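PDB 4XMQ: putative methyl-accepting chemotaxis signal transduction protein from Campylobacter jejuni subsp. jejuni serotype O:2, which probably serves as a chemotaxis receptor, sensing small-molecule signals through a Cache-type (PDC) sensor domain and passing them on to chemotactic signalling. Local coordinates for residues F126-Y131 with V140-K145; Y71-I76 with S93-D98. All coordinates share one frame; numbering follows the deposited sequence.

Contact 1 (F126-Y131 with V140-K145); sequences FVTPAY and VITYSK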
loop_
_atom_site.group_PDB
_atom_site.type_symbol
_atom_site.label_atom_id
_atom_site.label_comp_id
_atom_site.label_asym_id
_atom_site.label_seq_id
_atom_site.Cartn_x
_atom_site.Cartn_y
_atom_site.Cartn_z
ATOM N N PHE B 126 7.159 17.981 2.803
ATOM C CA PHE B 126 6.042 18.782 2.466
ATOM C C PHE B 126 5.145 17.964 1.518
ATOM O O PHE B 126 5.613 17.503 0.448
ATOM C CB PHE B 126 6.396 20.113 1.844
ATOM C CG PHE B 126 5.196 20.950 1.506
ATOM C CD1 PHE B 126 4.463 21.569 2.520
ATOM C CD2 PHE B 126 4.785 21.111 0.218
ATOM C CE1 PHE B 126 3.341 22.330 2.182
ATOM C CE2 PHE B 126 3.674 21.842 -0.106
ATOM C CZ PHE B 126 2.958 22.464 0.893
ATOM N N VAL B 127 3.869 17.785 1.890
ATOM C CA VAL B 127 2.924 17.116 1.050
ATOM C C VAL B 127 2.076 18.146 0.354
ATOM O O VAL B 127 1.290 18.899 1.023
ATOM C CB VAL B 127 2.028 16.143 1.834
ATOM C CG1 VAL B 127 1.046 15.417 0.908
ATOM C CG2 VAL B 127 2.791 15.185 2.655
ATOM N N THR B 128 2.181 18.254 -0.938
ATOM C CA THR B 128 1.360 19.184 -1.704
ATOM C C THR B 128 -0.049 18.570 -1.843
ATOM O O THR B 128 -0.203 17.492 -2.360
ATOM C CB THR B 128 1.916 19.492 -3.096
ATOM O OG1 THR B 128 3.217 20.161 -3.016
ATOM C CG2 THR B 128 0.999 20.364 -3.843
ATOM N N PRO B 129 -1.081 19.243 -1.299
ATOM C CA PRO B 129 -2.432 18.679 -1.465
ATOM C C PRO B 129 -2.713 18.313 -2.952
ATOM O O PRO B 129 -2.320 19.042 -3.889
ATOM C CB PRO B 129 -3.350 19.808 -0.942
ATOM C CG PRO B 129 -2.468 20.543 0.051
ATOM C CD PRO B 129 -1.101 20.515 -0.571
ATOM N N ALA B 130 -3.354 17.176 -3.170
ATOM C CA ALA B 130 -3.649 16.712 -4.523
ATOM C C ALA B 130 -4.383 17.804 -5.281
ATOM O O ALA B 130 -5.296 18.447 -4.710
ATOM C CB ALA B 130 -4.506 15.478 -4.521
ATOM N N TYR B 131 -3.994 18.030 -6.510
ATOM C CA TYR B 131 -4.591 19.122 -7.343
ATOM C C TYR B 131 -4.716 18.691 -8.762
ATOM O O TYR B 131 -3.933 17.873 -9.245
ATOM C CB TYR B 131 -3.779 20.418 -7.240
ATOM C CG TYR B 131 -2.391 20.344 -7.786
ATOM C CD1 TYR B 131 -1.337 19.890 -7.001
ATOM C CD2 TYR B 131 -2.111 20.733 -9.118
ATOM C CE1 TYR B 131 -0.045 19.839 -7.544
ATOM C CE2 TYR B 131 -0.874 20.670 -9.639
ATOM C CZ TYR B 131 0.180 20.225 -8.849
ATOM O OH TYR B 131 1.433 20.188 -9.416
ATOM N N VAL B 140 -2.233 15.649 -9.662
ATOM C CA VAL B 140 -0.816 15.462 -9.300
ATOM C C VAL B 140 -0.703 15.333 -7.770
ATOM O O VAL B 140 -1.381 16.021 -7.023
ATOM C CB VAL B 140 -0.005 16.653 -9.821
ATOM C CG1 VAL B 140 1.458 16.496 -9.405
ATOM C CG2 VAL B 140 -0.113 16.719 -11.343
ATOM N N ILE B 141 0.069 14.362 -7.338
ATOM C CA ILE B 141 0.313 14.096 -5.938
ATOM C C ILE B 141 1.812 14.172 -5.664
ATOM O O ILE B 141 2.570 13.274 -6.051
ATOM C CB ILE B 141 -0.249 12.732 -5.539
ATOM C CG1 ILE B 141 -1.771 12.639 -5.806
ATOM C CG2 ILE B 141 0.061 12.480 -4.070
ATOM C CD1 ILE B 141 -2.475 11.408 -5.375
ATOM N N THR B 142 2.246 15.281 -5.089
ATOM C CA THR B 142 3.674 15.576 -4.921
ATOM C C THR B 142 4.153 15.575 -3.469
ATOM O O THR B 142 3.472 16.103 -2.558
ATOM C CB THR B 142 4.003 16.905 -5.570
ATOM O OG1 THR B 142 3.652 16.858 -6.950
ATOM C CG2 THR B 142 5.465 17.281 -5.404
ATOM N N TYR B 143 5.343 15.021 -3.275
ATOM C CA TYR B 143 6.026 15.023 -1.973
ATOM C C TYR B 143 7.363 15.719 -2.203
ATOM O O TYR B 143 8.016 15.474 -3.209
ATOM C CB TYR B 143 6.209 13.644 -1.424
ATOM C CG TYR B 143 4.923 12.884 -1.326
ATOM C CD1 TYR B 143 4.402 12.217 -2.413
ATOM C CD2 TYR B 143 4.188 12.865 -0.151
ATOM C CE1 TYR B 143 3.197 11.535 -2.333
ATOM C CE2 TYR B 143 2.993 12.188 -0.054
ATOM C CZ TYR B 143 2.475 11.555 -1.166
ATOM O OH TYR B 143 1.299 10.864 -1.087
ATOM N N SER B 144 7.774 16.566 -1.275
ATOM C CA SER B 144 9.065 17.279 -1.475
ATOM C C SER B 144 9.810 17.420 -0.149
ATOM O O SER B 144 9.203 17.429 0.928
ATOM C CB SER B 144 8.872 18.610 -2.184
ATOM O OG SER B 144 7.979 19.467 -1.471
ATOM N N LYS B 145 11.120 17.532 -0.241
ATOM C CA LYS B 145 12.001 17.666 0.929
ATOM C C LYS B 145 13.270 18.411 0.553
ATOM O O LYS B 145 13.894 18.076 -0.431
ATOM C CB LYS B 145 12.400 16.331 1.553
ATOM C CG LYS B 145 13.032 16.529 2.946
ATOM C CD LYS B 145 13.381 15.266 3.662
ATOM C CE LYS B 145 13.347 15.435 5.158
ATOM N NZ LYS B 145 14.350 16.340 5.729
HETATM O O HOH W 1 5.342 18.643 -2.165
HETATM O O HOH W 2 0.289 17.317 -5.129
HETATM O O HOH W 3 0.609 14.831 -2.116
HETATM O O HOH W 4 3.452 19.442 -7.940
#
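F126 and S144 exchange backbone bonds in both directions: F126 N gives to S144 O over 2.8 Å at 166°, and S144 N returns to F126 O. V127 faces Y143 as a non-hydrogen-bonded pair, its two methyls lying alongside the CD2–CE2 side of the tyrosine ring, with CG1 3.9 Å from CE2. T128 N then reaches T142 O. Beyond this point the pairing slips, and it resumes at Y131, where V140 N donates to Y131 O over 2.8 Å and the return bond, Y131 N to V140 O, is weak. P129 and A130 facing the single residue I141 is consistent with a beta bulge in the hairpin of strands 126-133 and 138-149, on one of the two outermost strands of this sheet within the chain. Water takes up polar backbone atoms there. T142 N donates to a water 2.8 Å away, which also approaches T128 O and V140 O; a second water gives to T128 O and T142 O. On the face carrying F126, T128 and S144, another water donates to F126 O and S144 OG, and lies 2.7 Å from T128 OG1. S144 OG is bound to W115 O as well. Y131 CG lies between the backbone N and the carbonyl carbon (chi1 65°), bringing one ring face over V140, whose CB stands toward the rim, 4.1 Å from the ring centroid and 26° off its normal, a CH-pi contact. Y131 OH is 2.6 Å from a water that donates to T142 OG1, itself bonded to D160; Y143 OH meets N36 of helix 9-48.

Contact 2 (Y71-I76 with S93-D98); sequences YYRHSI and SQKSND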
loop_
_atom_site.group_PDB
_atom_site.type_symbol
_atom_site.label_atom_id
_atom_site.label_comp_id
_atom_site.label_asym_id
_atom_site.label_seq_id
_atom_site.Cartn_x
_atom_site.Cartn_y
_atom_site.Cartn_z
ATOM N N TYR B 71 16.723 4.988 -10.229
ATOM C CA TYR B 71 16.495 3.733 -9.512
ATOM C C TYR B 71 15.285 3.849 -8.564
ATOM O O TYR B 71 14.440 2.976 -8.485
ATOM C CB TYR B 71 17.778 3.334 -8.733
ATOM C CG TYR B 71 18.924 2.897 -9.621
ATOM C CD1 TYR B 71 18.705 2.104 -10.710
ATOM C CD2 TYR B 71 20.219 3.347 -9.392
ATOM C CE1 TYR B 71 19.764 1.703 -11.554
ATOM C CE2 TYR B 71 21.279 2.947 -10.194
ATOM C CZ TYR B 71 21.045 2.137 -11.261
ATOM O OH TYR B 71 22.121 1.706 -12.039
ATOM N N TYR B 72 15.233 4.940 -7.806
ATOM C CA TYR B 72 14.130 5.167 -6.909
ATOM C C TYR B 72 12.782 5.282 -7.642
ATOM O O TYR B 72 11.783 4.704 -7.229
ATOM C CB TYR B 72 14.371 6.379 -6.028
ATOM C CG TYR B 72 15.005 6.016 -4.648
ATOM C CD1 TYR B 72 16.365 5.768 -4.524
ATOM C CD2 TYR B 72 14.234 6.070 -3.488
ATOM C CE1 TYR B 72 16.928 5.484 -3.290
ATOM C CE2 TYR B 72 14.804 5.788 -2.242
ATOM C CZ TYR B 72 16.140 5.490 -2.167
ATOM O OH TYR B 72 16.672 5.270 -0.895
ATOM N N ARG B 73 12.792 6.030 -8.751
ATOM C CA ARG B 73 11.576 6.176 -9.546
ATOM C C ARG B 73 11.060 4.781 -9.957
ATOM O O ARG B 73 9.894 4.480 -9.854
ATOM C CB ARG B 73 11.785 7.015 -10.786
ATOM C CG ARG B 73 10.544 7.085 -11.646
ATOM C CD ARG B 73 10.646 8.085 -12.777
ATOM N NE ARG B 73 11.744 7.864 -13.737
ATOM C CZ ARG B 73 11.762 6.958 -14.693
ATOM N NH1 ARG B 73 10.777 6.069 -14.831
ATOM N NH2 ARG B 73 12.837 6.844 -15.449
ATOM N N HIS B 74 11.965 3.933 -10.447
ATOM C CA HIS B 74 11.558 2.589 -10.862
ATOM C C HIS B 74 11.006 1.752 -9.714
ATOM O O HIS B 74 10.052 1.009 -9.869
ATOM C CB HIS B 74 12.747 1.846 -11.478
ATOM C CG HIS B 74 13.182 2.356 -12.811
ATOM N ND1 HIS B 74 14.405 2.058 -13.368
ATOM C CD2 HIS B 74 12.526 3.057 -13.760
ATOM C CE1 HIS B 74 14.506 2.627 -14.548
ATOM N NE2 HIS B 74 13.362 3.182 -14.837
ATOM N N SER B 75 11.644 1.864 -8.550
ATOM C CA SER B 75 11.318 0.984 -7.464
ATOM C C SER B 75 9.839 1.056 -7.054
ATOM O O SER B 75 9.283 0.059 -6.659
ATOM C CB SER B 75 12.223 1.284 -6.237
ATOM O OG SER B 75 11.909 2.511 -5.636
ATOM N N ILE B 76 9.239 2.266 -7.159
ATOM C CA ILE B 76 7.861 2.493 -6.714
ATOM C C ILE B 76 6.955 2.839 -7.912
ATOM O O ILE B 76 5.745 3.013 -7.708
ATOM C CB ILE B 76 7.812 3.629 -5.666
ATOM C CG1 ILE B 76 6.581 3.505 -4.733
ATOM C CG2 ILE B 76 7.949 5.012 -6.287
ATOM C CD1 ILE B 76 6.562 4.467 -3.552
ATOM N N SER B 93 13.955 12.969 -13.527
ATOM C CA SER B 93 13.808 11.614 -13.957
ATOM C C SER B 93 12.332 11.313 -14.205
ATOM O O SER B 93 11.503 11.416 -13.290
ATOM C CB SER B 93 14.368 10.640 -12.885
ATOM O OG SER B 93 14.227 9.299 -13.305
ATOM N N GLN B 94 11.982 11.017 -15.473
ATOM C CA GLN B 94 10.577 10.964 -15.843
ATOM C C GLN B 94 10.185 9.637 -16.467
ATOM O O GLN B 94 10.897 9.102 -17.300
ATOM C CB GLN B 94 10.155 12.129 -16.739
ATOM C CG GLN B 94 11.040 12.381 -17.898
ATOM C CD GLN B 94 10.651 13.648 -18.684
ATOM O OE1 GLN B 94 9.592 14.220 -18.493
ATOM N NE2 GLN B 94 11.519 14.035 -19.600
ATOM N N LYS B 95 9.069 9.104 -15.958
ATOM C CA LYS B 95 8.468 7.899 -16.497
ATOM C C LYS B 95 8.224 8.021 -17.987
ATOM O O LYS B 95 8.435 7.039 -18.708
ATOM C CB LYS B 95 7.161 7.584 -15.788
ATOM C CG LYS B 95 6.533 6.282 -16.200
ATOM C CD LYS B 95 5.402 5.933 -15.283
ATOM C CE LYS B 95 4.780 4.600 -15.707
ATOM N NZ LYS B 95 3.570 4.279 -14.899
ATOM N N SER B 96 7.788 9.220 -18.408
ATOM C CA SER B 96 7.281 9.466 -19.760
ATOM C C SER B 96 8.389 9.290 -20.769
ATOM O O SER B 96 8.127 9.212 -21.986
ATOM C CB SER B 96 6.715 10.891 -19.880
ATOM O OG SER B 96 7.730 11.855 -19.639
ATOM N N ASN B 97 9.628 9.290 -20.278
ATOM C CA ASN B 97 10.715 8.825 -21.126
ATOM C C ASN B 97 11.856 8.182 -20.363
ATOM O O ASN B 97 12.774 8.861 -19.858
ATOM C CB ASN B 97 11.236 9.922 -22.036
ATOM C CG ASN B 97 12.207 9.379 -23.065
ATOM O OD1 ASN B 97 13.407 9.297 -22.803
ATOM N ND2 ASN B 97 11.689 8.961 -24.231
ATOM N N ASP B 98 11.816 6.863 -20.328
ATOM C CA ASP B 98 12.662 6.076 -19.439
ATOM C C ASP B 98 14.047 5.683 -20.017
ATOM O O ASP B 98 14.948 5.301 -19.268
ATOM C CB ASP B 98 11.889 4.823 -19.046
ATOM C CG ASP B 98 12.631 3.996 -18.049
ATOM O OD1 ASP B 98 12.668 4.414 -16.886
ATOM O OD2 ASP B 98 13.203 2.973 -18.419
HETATM O O HOH W 5 15.175 8.878 -16.019
#
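R73 and S93 meet through one straight bond: R73 NE gives to S93 OG over 2.9 Å at 169°, with the hydroxyl close to the guanidinium plane. A water ties the same two groups again, lying 2.9 Å from S93 OG and accepting from R73 NH2. One guanidinium face is covered by backbone of the other segment, Q94 O standing 3.4 Å above the plane over its centre and K95 N nearer the rim. The arginine chain runs extended to CD and then bends (chi3 59°), which turns the flat group beneath this peptide and brings NH2 toward D98. In one of the two conformers of D98, R73 NH2 makes a salt bridge to OD1 at 2.8 Å, meeting the anti side of a carboxylate turned 84° from the guanidinium; the NH1 bond to OD1 is weak. H74 NE2 points at the same oxygen, but at 2.5 Å the length is doubtful. The contact joins the last turns of helix 58-76 to the end of strand 90-94 and the loop after it, within the PDC sensor domain. Further out, backbone bonds of S93 with V81 and of K95 with L79 hold the strand against its sheet neighbour, while V81 and A78 pack on R73. H74 is held from its other nitrogen: ND1 bonds D46 of the second subunit, so the imidazole also takes part in the dimer interface.

Contact 2 closes before contact 1 opens along the chain, and all four segments fall within the first PDC sensor domain. Their centres are about 17 Å apart and their nearest atoms about 8 Å, without touching. The six-stranded antiparallel sheet relates them: strand 90-94 of contact 2 is next to one outermost strand, 103-105, whereas contact 1 pairs the opposite outermost strand, 126-133, with 138-149; strands 80-84 and 152-162 lie between. Helix 9-48 is a shared neighbour, packing on V127, I141 and Y143 in contact 1 and on Y72, S75 and I76 of segment 71-76. Only contact 2 reaches the second subunit, so the dimer interface is met from helix 58-76.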